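Local coordinates for phenazine biosynthesis protein, PhzF family (Bacillus anthracis, PDB 3EDN) that is a PhzF-family phenazine biosynthesis protein of diaminopimelate epimerase-like fold, probably an isomerase-like enzyme, its substrate not established, at residues A[5-13]-A[78-87]; A[54-63]-A[95-105]. All blocks are in the same frame, centred on the assembly; numbering follows the deposited sequence. Where two conformers were deposited one is given.

Interaction 1 (A[5-13]-A[78-87]); sequences NVFHYDAFT and VGTIYALRER. With SO4 (sulfate ion), chain D.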
loop_
_atom_site.group_PDB
_atom_site.type_symbol
_atom_site.label_atom_id
_atom_site.label_comp_id
_atom_site.label_asym_id
_atom_site.label_seq_id
_atom_site.Cartn_x
_atom_site.Cartn_y
_atom_site.Cartn_z
ATOM N N ASN A 5 -9.308 11.581 9.032
ATOM C CA ASN A 5 -10.755 11.689 9.186
ATOM C C ASN A 5 -11.436 10.484 8.547
ATOM O O ASN A 5 -11.221 10.186 7.366
ATOM C CB ASN A 5 -11.275 12.985 8.567
ATOM C CG ASN A 5 -10.837 14.222 9.337
ATOM O OD1 ASN A 5 -10.787 14.228 10.570
ATOM N ND2 ASN A 5 -10.552 15.283 8.608
ATOM N N VAL A 6 -12.240 9.787 9.342
ATOM C CA VAL A 6 -12.948 8.595 8.881
ATOM C C VAL A 6 -14.439 8.862 8.975
ATOM O O VAL A 6 -14.921 9.395 9.958
ATOM C CB VAL A 6 -12.576 7.389 9.748
ATOM C CG1 VAL A 6 -13.245 6.106 9.239
ATOM C CG2 VAL A 6 -11.061 7.213 9.743
ATOM N N PHE A 7 -15.172 8.481 7.931
ATOM C CA PHE A 7 -16.622 8.593 7.953
ATOM C C PHE A 7 -17.262 7.241 8.204
ATOM O O PHE A 7 -16.724 6.187 7.840
ATOM C CB PHE A 7 -17.133 9.201 6.643
ATOM C CG PHE A 7 -16.810 10.655 6.504
ATOM C CD1 PHE A 7 -17.739 11.617 6.844
ATOM C CD2 PHE A 7 -15.562 11.053 6.045
ATOM C CE1 PHE A 7 -17.436 12.958 6.731
ATOM C CE2 PHE A 7 -15.253 12.387 5.943
ATOM C CZ PHE A 7 -16.199 13.336 6.276
ATOM N N HIS A 8 -18.392 7.288 8.886
ATOM C CA HIS A 8 -19.253 6.136 9.068
ATOM C C HIS A 8 -20.536 6.428 8.292
ATOM O O HIS A 8 -21.235 7.398 8.608
ATOM C CB HIS A 8 -19.542 5.997 10.559
ATOM C CG HIS A 8 -20.582 4.983 10.906
ATOM N ND1 HIS A 8 -20.990 4.783 12.208
ATOM C CD2 HIS A 8 -21.295 4.115 10.146
ATOM C CE1 HIS A 8 -21.920 3.843 12.236
ATOM N NE2 HIS A 8 -22.122 3.421 11.001
ATOM N N TYR A 9 -20.794 5.639 7.238
ATOM C CA TYR A 9 -22.087 5.644 6.540
ATOM C C TYR A 9 -22.695 4.284 6.766
ATOM O O TYR A 9 -21.964 3.291 6.843
ATOM C CB TYR A 9 -21.907 5.868 5.021
ATOM C CG TYR A 9 -21.828 7.325 4.651
ATOM C CD1 TYR A 9 -20.756 8.105 5.075
ATOM C CD2 TYR A 9 -22.830 7.935 3.896
ATOM C CE1 TYR A 9 -20.684 9.448 4.759
ATOM C CE2 TYR A 9 -22.769 9.281 3.569
ATOM C CZ TYR A 9 -21.676 10.031 4.002
ATOM O OH TYR A 9 -21.607 11.373 3.701
ATOM N N ASP A 10 -24.020 4.233 6.891
ATOM C CA ASP A 10 -24.704 2.932 6.948
ATOM C C ASP A 10 -25.233 2.617 5.564
ATOM O O ASP A 10 -25.934 3.436 4.973
ATOM C CB ASP A 10 -25.864 2.935 7.946
ATOM C CG ASP A 10 -25.439 2.522 9.347
ATOM O OD1 ASP A 10 -24.244 2.235 9.575
ATOM O OD2 ASP A 10 -26.344 2.483 10.205
ATOM N N ALA A 11 -24.857 1.454 5.035
ATOM C CA ALA A 11 -25.336 1.010 3.718
ATOM C C ALA A 11 -26.695 0.309 3.806
ATOM O O ALA A 11 -27.032 -0.314 4.833
ATOM C CB ALA A 11 -24.327 0.077 3.079
ATOM N N PHE A 12 -27.455 0.392 2.710
ATOM C CA PHE A 12 -28.760 -0.279 2.557
ATOM C C PHE A 12 -29.815 0.231 3.538
ATOM O O PHE A 12 -30.680 -0.525 4.010
ATOM C CB PHE A 12 -28.629 -1.804 2.664
ATOM C CG PHE A 12 -27.659 -2.411 1.687
ATOM C CD1 PHE A 12 -27.824 -2.230 0.319
ATOM C CD2 PHE A 12 -26.619 -3.219 2.127
ATOM C CE1 PHE A 12 -26.929 -2.809 -0.597
ATOM C CE2 PHE A 12 -25.738 -3.782 1.230
ATOM C CZ PHE A 12 -25.902 -3.596 -0.126
ATOM N N THR A 13 -29.746 1.518 3.852
ATOM C CA THR A 13 -30.772 2.157 4.659
ATOM C C THR A 13 -30.791 3.655 4.384
ATOM O O THR A 13 -29.829 4.214 3.837
ATOM C CB THR A 13 -30.538 1.914 6.172
ATOM O OG1 THR A 13 -31.698 2.287 6.916
ATOM C CG2 THR A 13 -29.355 2.737 6.669
ATOM N N VAL A 78 -21.356 0.357 -1.910
ATOM C CA VAL A 78 -22.576 1.149 -1.825
ATOM C C VAL A 78 -22.405 2.375 -0.916
ATOM O O VAL A 78 -22.695 3.495 -1.333
ATOM C CB VAL A 78 -23.772 0.295 -1.359
ATOM C CG1 VAL A 78 -24.962 1.183 -0.913
ATOM C CG2 VAL A 78 -24.185 -0.684 -2.461
ATOM N N GLY A 79 -21.932 2.167 0.311
ATOM C CA GLY A 79 -21.772 3.296 1.218
ATOM C C GLY A 79 -20.783 4.325 0.695
ATOM O O GLY A 79 -21.012 5.543 0.780
ATOM N N THR A 80 -19.686 3.843 0.130
ATOM C CA THR A 80 -18.604 4.751 -0.298
ATOM C C THR A 80 -18.997 5.572 -1.519
ATOM O O THR A 80 -18.818 6.795 -1.543
ATOM C CB THR A 80 -17.292 3.996 -0.549
ATOM O OG1 THR A 80 -16.883 3.341 0.661
ATOM C CG2 THR A 80 -16.175 4.937 -0.995
ATOM N N ILE A 81 -19.560 4.923 -2.534
ATOM C CA ILE A 81 -19.981 5.682 -3.703
ATOM C C ILE A 81 -21.132 6.622 -3.337
ATOM O O ILE A 81 -21.180 7.749 -3.811
ATOM C CB ILE A 81 -20.344 4.789 -4.891
ATOM C CG1 ILE A 81 -19.177 3.869 -5.240
ATOM C CG2 ILE A 81 -20.747 5.646 -6.105
ATOM C CD1 ILE A 81 -17.854 4.588 -5.422
ATOM N N TYR A 82 -22.069 6.171 -2.509
ATOM C CA TYR A 82 -23.117 7.077 -2.050
ATOM C C TYR A 82 -22.502 8.333 -1.391
ATOM O O TYR A 82 -22.910 9.472 -1.669
ATOM C CB TYR A 82 -24.028 6.367 -1.041
ATOM C CG TYR A 82 -25.111 7.278 -0.526
ATOM C CD1 TYR A 82 -26.359 7.346 -1.146
ATOM C CD2 TYR A 82 -24.871 8.113 0.560
ATOM C CE1 TYR A 82 -27.344 8.206 -0.688
ATOM C CE2 TYR A 82 -25.863 8.968 1.039
ATOM C CZ TYR A 82 -27.084 9.015 0.405
ATOM O OH TYR A 82 -28.031 9.886 0.893
ATOM N N ALA A 83 -21.550 8.131 -0.486
ATOM C CA ALA A 83 -20.932 9.265 0.194
ATOM C C ALA A 83 -20.211 10.189 -0.785
ATOM O O ALA A 83 -20.369 11.416 -0.732
ATOM C CB ALA A 83 -19.982 8.764 1.259
ATOM N N LEU A 84 -19.434 9.612 -1.693
ATOM C CA LEU A 84 -18.747 10.454 -2.687
ATOM C C LEU A 84 -19.739 11.261 -3.506
ATOM O O LEU A 84 -19.557 12.459 -3.728
ATOM C CB LEU A 84 -17.874 9.613 -3.621
ATOM C CG LEU A 84 -16.660 8.913 -3.022
ATOM C CD1 LEU A 84 -16.083 7.882 -3.962
ATOM C CD2 LEU A 84 -15.575 9.950 -2.700
ATOM N N ARG A 85 -20.791 10.608 -3.971
ATOM C CA ARG A 85 -21.768 11.288 -4.802
ATOM C C ARG A 85 -22.481 12.390 -4.021
ATOM O O ARG A 85 -22.552 13.535 -4.481
ATOM C CB ARG A 85 -22.759 10.267 -5.371
ATOM C CG ARG A 85 -23.989 10.870 -6.032
ATOM C CD ARG A 85 -23.740 11.296 -7.470
ATOM N NE ARG A 85 -25.016 11.624 -8.098
ATOM C CZ ARG A 85 -25.302 11.462 -9.385
ATOM N NH1 ARG A 85 -24.404 10.976 -10.230
ATOM N NH2 ARG A 85 -26.507 11.789 -9.824
ATOM N N GLU A 86 -22.996 12.059 -2.842
ATOM C CA GLU A 86 -23.792 13.007 -2.087
ATOM C C GLU A 86 -22.969 14.182 -1.579
ATOM O O GLU A 86 -23.512 15.246 -1.309
ATOM C CB GLU A 86 -24.505 12.285 -0.942
ATOM C CG GLU A 86 -25.585 11.345 -1.445
ATOM C CD GLU A 86 -26.663 12.078 -2.222
ATOM O OE1 GLU A 86 -26.682 11.986 -3.471
ATOM O OE2 GLU A 86 -27.463 12.777 -1.579
ATOM N N ARG A 87 -21.660 13.974 -1.432
ATOM C CA ARG A 87 -20.762 15.037 -0.942
ATOM C C ARG A 87 -20.225 15.939 -2.040
ATOM O O ARG A 87 -19.507 16.896 -1.748
ATOM C CB ARG A 87 -19.587 14.436 -0.166
ATOM C CG ARG A 87 -20.064 13.813 1.117
ATOM C CD ARG A 87 -18.976 13.183 1.983
ATOM N NE ARG A 87 -19.591 12.983 3.279
ATOM C CZ ARG A 87 -19.504 13.845 4.291
ATOM N NH1 ARG A 87 -18.716 14.917 4.201
ATOM N NH2 ARG A 87 -20.168 13.594 5.408
HETATM S S SO4 D . -20.257 16.696 7.014
HETATM O O1 SO4 D . -21.445 16.014 6.520
HETATM O O2 SO4 D . -19.975 17.878 6.210
HETATM O O3 SO4 D . -20.493 17.135 8.389
HETATM O O4 SO4 D . -19.108 15.806 6.981
#
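Y9 reaches from strand 5-11 along helix 78-86 to R87. Its CB lies against the bare backbone of G79, where the lack of a side chain lets the strand come close; A11 and G79 CA atoms are 4.9 Å apart. Turned beside its backbone N (chi1 -85°), the ring lies along the helix, its CD2 and CE2 meeting CD2 of Y82, whose ring presents its edge. The short methyl of A83 sits over the centre of one face in a CH-pi contact, CB 3.5 Å from the Y9 ring centroid. At the tip, OH accepts from R87 NE at 2.6 Å, nearly in the guanidinium plane, and more weakly from NH2. The extended R87 chain carries its guanidinium to F7, whose CE1 lies over one guanidinium face, and both NH1 and NH2 bond O4 of a sulfate, each at 2.9 Å. Bonds at two edges, one to this probably crystallisation-derived sulfate, help hold its rotation. Farther along, the V78 branches take up A11 and F12, with CG2 3.9 Å from F12 CE1. Strand 3-11, paired with strands 20-25 and 282-298, covers one side of helix 74-86, while V78, I81 and Y82 touch strand 117-122.

Interaction 2 (A[54-63]-A[95-105]); sequences SEVADIRMRY and SLTIETKAGIL. With SO4 (sulfate ion), chain O.
S54 OG gives its proton to E99 OE1 at 2.7 Å, on the anti side and 32° out of the carboxylate plane. A water joins the same oxygen to E55 N. V56 CG2 lies against the carboxylate carbon, and R60 runs alongside E99, its CD 3.5 Å from OE1. E99 is extended, with CG anti to the backbone N (chi1 -175°), carrying the acid to these partners. Toward the start of strand 95-100, D58 and T97 exchange bonds: D58 N donates to T97 OG1 at 3.0 Å, and T97 N donates to D58 OD2 at 2.9 Å. A small polar residue and a short acid suit this place, where backbone N-H groups need acceptors.

Strands 59-63 and 95-100 pair in parallel, with I59 N to T97 O, E99 N to I59 O at 2.8 Å, and M61 N to E99 O. In this diaminopimelate epimerase-like fold, strand 59-64 lies between strand 48-52, antiparallel, and 95-100, while the intervening helix 74-86 packs on I59, M61, L96 and I98. I59 and I98 point the same way, CG1 to CG1 at 4.0 Å, and selenomethionine M61 lays CG on I98 CG2.

Farther out, S54 OG accepts from V56 N in an ST turn, holding the serine in position. T100 OG1 makes another with A102 N and donates to G103 O, shaping the type I turn into strand 103-105. R62 NH2 and K101 NZ bond different oxygens of one sulfate, which probably offsets their charge and which E34 N of the second subunit also holds; both salt-bridge E69. E99 OE2 salt-bridges K2 of the second subunit.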
loop_
_atom_site.group_PDB
_atom_site.type_symbol
_atom_site.label_atom_id
_atom_site.label_comp_id
_atom_site.label_asym_id
_atom_site.label_seq_id
_atom_site.Cartn_x
_atom_site.Cartn_y
_atom_site.Cartn_z
ATOM N N SER A 54 -6.622 5.789 -9.808
ATOM C CA SER A 54 -6.539 4.615 -10.680
ATOM C C SER A 54 -5.970 4.973 -12.038
ATOM O O SER A 54 -6.298 6.021 -12.571
ATOM C CB SER A 54 -7.923 3.983 -10.905
ATOM O OG SER A 54 -7.813 2.849 -11.763
ATOM N N GLU A 55 -5.172 4.056 -12.591
ATOM C CA GLU A 55 -4.636 4.165 -13.949
ATOM C C GLU A 55 -5.625 3.689 -15.010
ATOM O O GLU A 55 -5.457 3.988 -16.194
ATOM C CB GLU A 55 -3.371 3.314 -14.074
ATOM C CG GLU A 55 -2.195 3.793 -13.230
ATOM C CD GLU A 55 -1.523 5.015 -13.824
ATOM O OE1 GLU A 55 -1.395 5.079 -15.066
ATOM O OE2 GLU A 55 -1.135 5.917 -13.052
ATOM N N VAL A 56 -6.645 2.941 -14.592
ATOM C CA VAL A 56 -7.465 2.185 -15.541
ATOM C C VAL A 56 -8.969 2.327 -15.319
ATOM O O VAL A 56 -9.752 1.704 -16.034
ATOM C CB VAL A 56 -7.117 0.677 -15.504
ATOM C CG1 VAL A 56 -5.695 0.435 -15.986
ATOM C CG2 VAL A 56 -7.320 0.108 -14.102
ATOM N N ALA A 57 -9.365 3.120 -14.329
ATOM C CA ALA A 57 -10.796 3.332 -14.016
ATOM C C ALA A 57 -10.989 4.710 -13.405
ATOM O O ALA A 57 -10.009 5.403 -13.123
ATOM C CB ALA A 57 -11.315 2.268 -13.055
ATOM N N ASP A 58 -12.236 5.108 -13.166
ATOM C CA ASP A 58 -12.499 6.424 -12.598
ATOM C C ASP A 58 -11.832 6.563 -11.228
ATOM O O ASP A 58 -11.190 7.574 -10.924
ATOM C CB ASP A 58 -14.001 6.690 -12.494
ATOM C CG ASP A 58 -14.667 6.797 -13.857
ATOM O OD1 ASP A 58 -14.121 7.509 -14.742
ATOM O OD2 ASP A 58 -15.732 6.173 -14.067
ATOM N N ILE A 59 -11.995 5.534 -10.406
ATOM C CA ILE A 59 -11.368 5.471 -9.093
ATOM C C ILE A 59 -10.921 4.054 -8.809
ATOM O O ILE A 59 -11.277 3.131 -9.537
ATOM C CB ILE A 59 -12.307 5.941 -7.948
ATOM C CG1 ILE A 59 -13.466 4.959 -7.754
ATOM C CG2 ILE A 59 -12.847 7.334 -8.219
ATOM C CD1 ILE A 59 -14.238 5.202 -6.440
ATOM N N ARG A 60 -10.118 3.902 -7.758
ATOM C CA ARG A 60 -9.736 2.604 -7.236
ATOM C C ARG A 60 -10.236 2.544 -5.793
ATOM O O ARG A 60 -10.349 3.571 -5.117
ATOM C CB ARG A 60 -8.215 2.435 -7.306
ATOM C CG ARG A 60 -7.644 1.162 -6.712
ATOM C CD ARG A 60 -6.189 0.975 -7.209
ATOM N NE ARG A 60 -5.326 2.111 -6.851
ATOM C CZ ARG A 60 -4.476 2.109 -5.824
ATOM N NH1 ARG A 60 -4.349 1.038 -5.056
ATOM N NH2 ARG A 60 -3.741 3.190 -5.567
HETATM N N MSE A 61 -10.560 1.348 -5.321
HETATM C CA MSE A 61 -10.982 1.193 -3.932
HETATM C C MSE A 61 -10.282 0.004 -3.329
HETATM O O MSE A 61 -10.159 -1.029 -3.973
HETATM C CB MSE A 61 -12.485 0.932 -3.849
HETATM C CG MSE A 61 -13.345 2.157 -3.910
HETATM SE SE MSE A 61 -15.178 1.728 -3.369
HETATM C CE MSE A 61 -14.908 1.444 -1.582
ATOM N N ARG A 62 -9.843 0.133 -2.082
ATOM C CA ARG A 62 -9.394 -1.029 -1.322
ATOM C C ARG A 62 -10.305 -1.185 -0.113
ATOM O O ARG A 62 -10.810 -0.185 0.433
ATOM C CB ARG A 62 -7.917 -0.906 -0.932
ATOM C CG ARG A 62 -6.984 -0.994 -2.148
ATOM C CD ARG A 62 -5.515 -0.776 -1.780
ATOM N NE ARG A 62 -4.910 -1.954 -1.188
ATOM C CZ ARG A 62 -3.602 -2.133 -1.028
ATOM N NH1 ARG A 62 -2.728 -1.195 -1.425
ATOM N NH2 ARG A 62 -3.168 -3.268 -0.492
ATOM N N TYR A 63 -10.500 -2.434 0.304
ATOM C CA TYR A 63 -11.481 -2.787 1.337
ATOM C C TYR A 63 -10.774 -3.559 2.449
ATOM O O TYR A 63 -10.086 -4.535 2.155
ATOM C CB TYR A 63 -12.535 -3.706 0.733
ATOM C CG TYR A 63 -13.186 -3.219 -0.559
ATOM C CD1 TYR A 63 -14.285 -2.342 -0.539
ATOM C CD2 TYR A 63 -12.757 -3.695 -1.800
ATOM C CE1 TYR A 63 -14.894 -1.942 -1.710
ATOM C CE2 TYR A 63 -13.365 -3.279 -2.985
ATOM C CZ TYR A 63 -14.438 -2.421 -2.937
ATOM O OH TYR A 63 -15.061 -2.014 -4.103
ATOM N N SER A 95 -22.738 6.894 -14.150
ATOM C CA SER A 95 -22.027 5.632 -14.013
ATOM C C SER A 95 -20.563 5.875 -13.673
ATOM O O SER A 95 -20.029 6.970 -13.889
ATOM C CB SER A 95 -22.157 4.789 -15.274
ATOM O OG SER A 95 -21.594 5.454 -16.382
ATOM N N LEU A 96 -19.933 4.852 -13.113
ATOM C CA LEU A 96 -18.574 4.963 -12.602
ATOM C C LEU A 96 -17.887 3.621 -12.814
ATOM O O LEU A 96 -18.538 2.579 -12.727
ATOM C CB LEU A 96 -18.611 5.300 -11.092
ATOM C CG LEU A 96 -17.330 5.673 -10.336
ATOM C CD1 LEU A 96 -16.965 7.103 -10.666
ATOM C CD2 LEU A 96 -17.450 5.491 -8.818
ATOM N N THR A 97 -16.580 3.625 -13.047
ATOM C CA THR A 97 -15.813 2.385 -12.935
ATOM C C THR A 97 -14.882 2.432 -11.730
ATOM O O THR A 97 -14.300 3.480 -11.414
ATOM C CB THR A 97 -14.989 2.079 -14.202
ATOM O OG1 THR A 97 -14.174 3.213 -14.502
ATOM C CG2 THR A 97 -15.918 1.783 -15.407
ATOM N N ILE A 98 -14.763 1.293 -11.052
ATOM C CA ILE A 98 -13.965 1.161 -9.843
ATOM C C ILE A 98 -12.950 0.045 -10.038
ATOM O O ILE A 98 -13.308 -1.116 -10.247
ATOM C CB ILE A 98 -14.829 0.808 -8.602
ATOM C CG1 ILE A 98 -15.955 1.828 -8.385
ATOM C CG2 ILE A 98 -13.941 0.699 -7.366
ATOM C CD1 ILE A 98 -16.958 1.404 -7.317
ATOM N N GLU A 99 -11.672 0.394 -9.985
ATOM C CA GLU A 99 -10.640 -0.622 -10.006
ATOM C C GLU A 99 -10.562 -1.341 -8.663
ATOM O O GLU A 99 -10.410 -0.700 -7.621
ATOM C CB GLU A 99 -9.283 -0.018 -10.345
ATOM C CG GLU A 99 -8.236 -1.111 -10.486
ATOM C CD GLU A 99 -6.839 -0.610 -10.735
ATOM O OE1 GLU A 99 -6.615 0.626 -10.687
ATOM O OE2 GLU A 99 -5.970 -1.489 -10.976
ATOM N N THR A 100 -10.686 -2.664 -8.683
ATOM C CA THR A 100 -10.493 -3.459 -7.468
ATOM C C THR A 100 -9.593 -4.649 -7.770
ATOM O O THR A 100 -9.285 -4.945 -8.930
ATOM C CB THR A 100 -11.818 -4.012 -6.873
ATOM O OG1 THR A 100 -12.229 -5.172 -7.609
ATOM C CG2 THR A 100 -12.922 -2.952 -6.861
ATOM N N LYS A 101 -9.181 -5.341 -6.713
ATOM C CA LYS A 101 -8.324 -6.499 -6.875
ATOM C C LYS A 101 -9.067 -7.651 -7.555
ATOM O O LYS A 101 -8.437 -8.559 -8.103
ATOM C CB LYS A 101 -7.714 -6.914 -5.530
ATOM C CG LYS A 101 -6.652 -5.924 -5.045
ATOM C CD LYS A 101 -5.900 -6.418 -3.820
ATOM C CE LYS A 101 -4.762 -5.474 -3.479
ATOM N NZ LYS A 101 -4.012 -6.001 -2.309
ATOM N N ALA A 102 -10.398 -7.608 -7.553
ATOM C CA ALA A 102 -11.189 -8.623 -8.260
ATOM C C ALA A 102 -11.600 -8.181 -9.672
ATOM O O ALA A 102 -12.400 -8.858 -10.328
ATOM C CB ALA A 102 -12.405 -9.026 -7.443
ATOM N N GLY A 103 -11.056 -7.059 -10.138
ATOM C CA GLY A 103 -11.401 -6.529 -11.455
ATOM C C GLY A 103 -12.030 -5.144 -11.425
ATOM O O GLY A 103 -12.286 -4.588 -10.357
ATOM N N ILE A 104 -12.249 -4.576 -12.603
ATOM C CA ILE A 104 -12.916 -3.288 -12.724
ATOM C C ILE A 104 -14.425 -3.500 -12.636
ATOM O O ILE A 104 -14.997 -4.271 -13.417
ATOM C CB ILE A 104 -12.519 -2.556 -14.030
ATOM C CG1 ILE A 104 -11.009 -2.310 -14.042
ATOM C CG2 ILE A 104 -13.297 -1.237 -14.193
ATOM C CD1 ILE A 104 -10.495 -1.685 -15.307
ATOM N N LEU A 105 -15.048 -2.818 -11.671
ATOM C CA LEU A 105 -16.499 -2.888 -11.437
ATOM C C LEU A 105 -17.228 -1.710 -12.059
ATOM O O LEU A 105 -16.949 -0.570 -11.730
ATOM C CB LEU A 105 -16.796 -2.873 -9.935
ATOM C CG LEU A 105 -16.086 -3.873 -9.034
ATOM C CD1 LEU A 105 -16.559 -3.638 -7.602
ATOM C CD2 LEU A 105 -16.344 -5.311 -9.482
HETATM S S SO4 O . -0.233 -5.026 -1.756
HETATM O O1 SO4 O . 0.852 -4.264 -2.365
HETATM O O2 SO4 O . -0.654 -4.406 -0.508
HETATM O O3 SO4 O . -1.350 -5.106 -2.690
HETATM O O4 SO4 O . 0.285 -6.367 -1.480
HETATM O O HOH W 1 -4.296 1.719 -11.133
#

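In the fold
Interactions 1 and 2 lie on different sides of helix 74-86, their centres about 17 Å apart. While V78, G79, Y82 and A83 face strand 3-11, I81 reaches strands 59-64 and 95-100: its CD1 lies 3.5 Å from L96 CD2 and 3.8 Å from I59 CD1. T80 OG1 likewise packs 3.5 Å from M61 CE, and through these two residues the helix joins the contacts. Along the chain the four segments alternate, the helix leading on to strand 95-100. Each contact holds a sulfate, at R87 and at R62 with K101. R60 NH1 and R62 NH1 hydrogen-bond a succinic acid, like the sulfates probably from the crystallisation liquor, while R60 NE is held by S53 O.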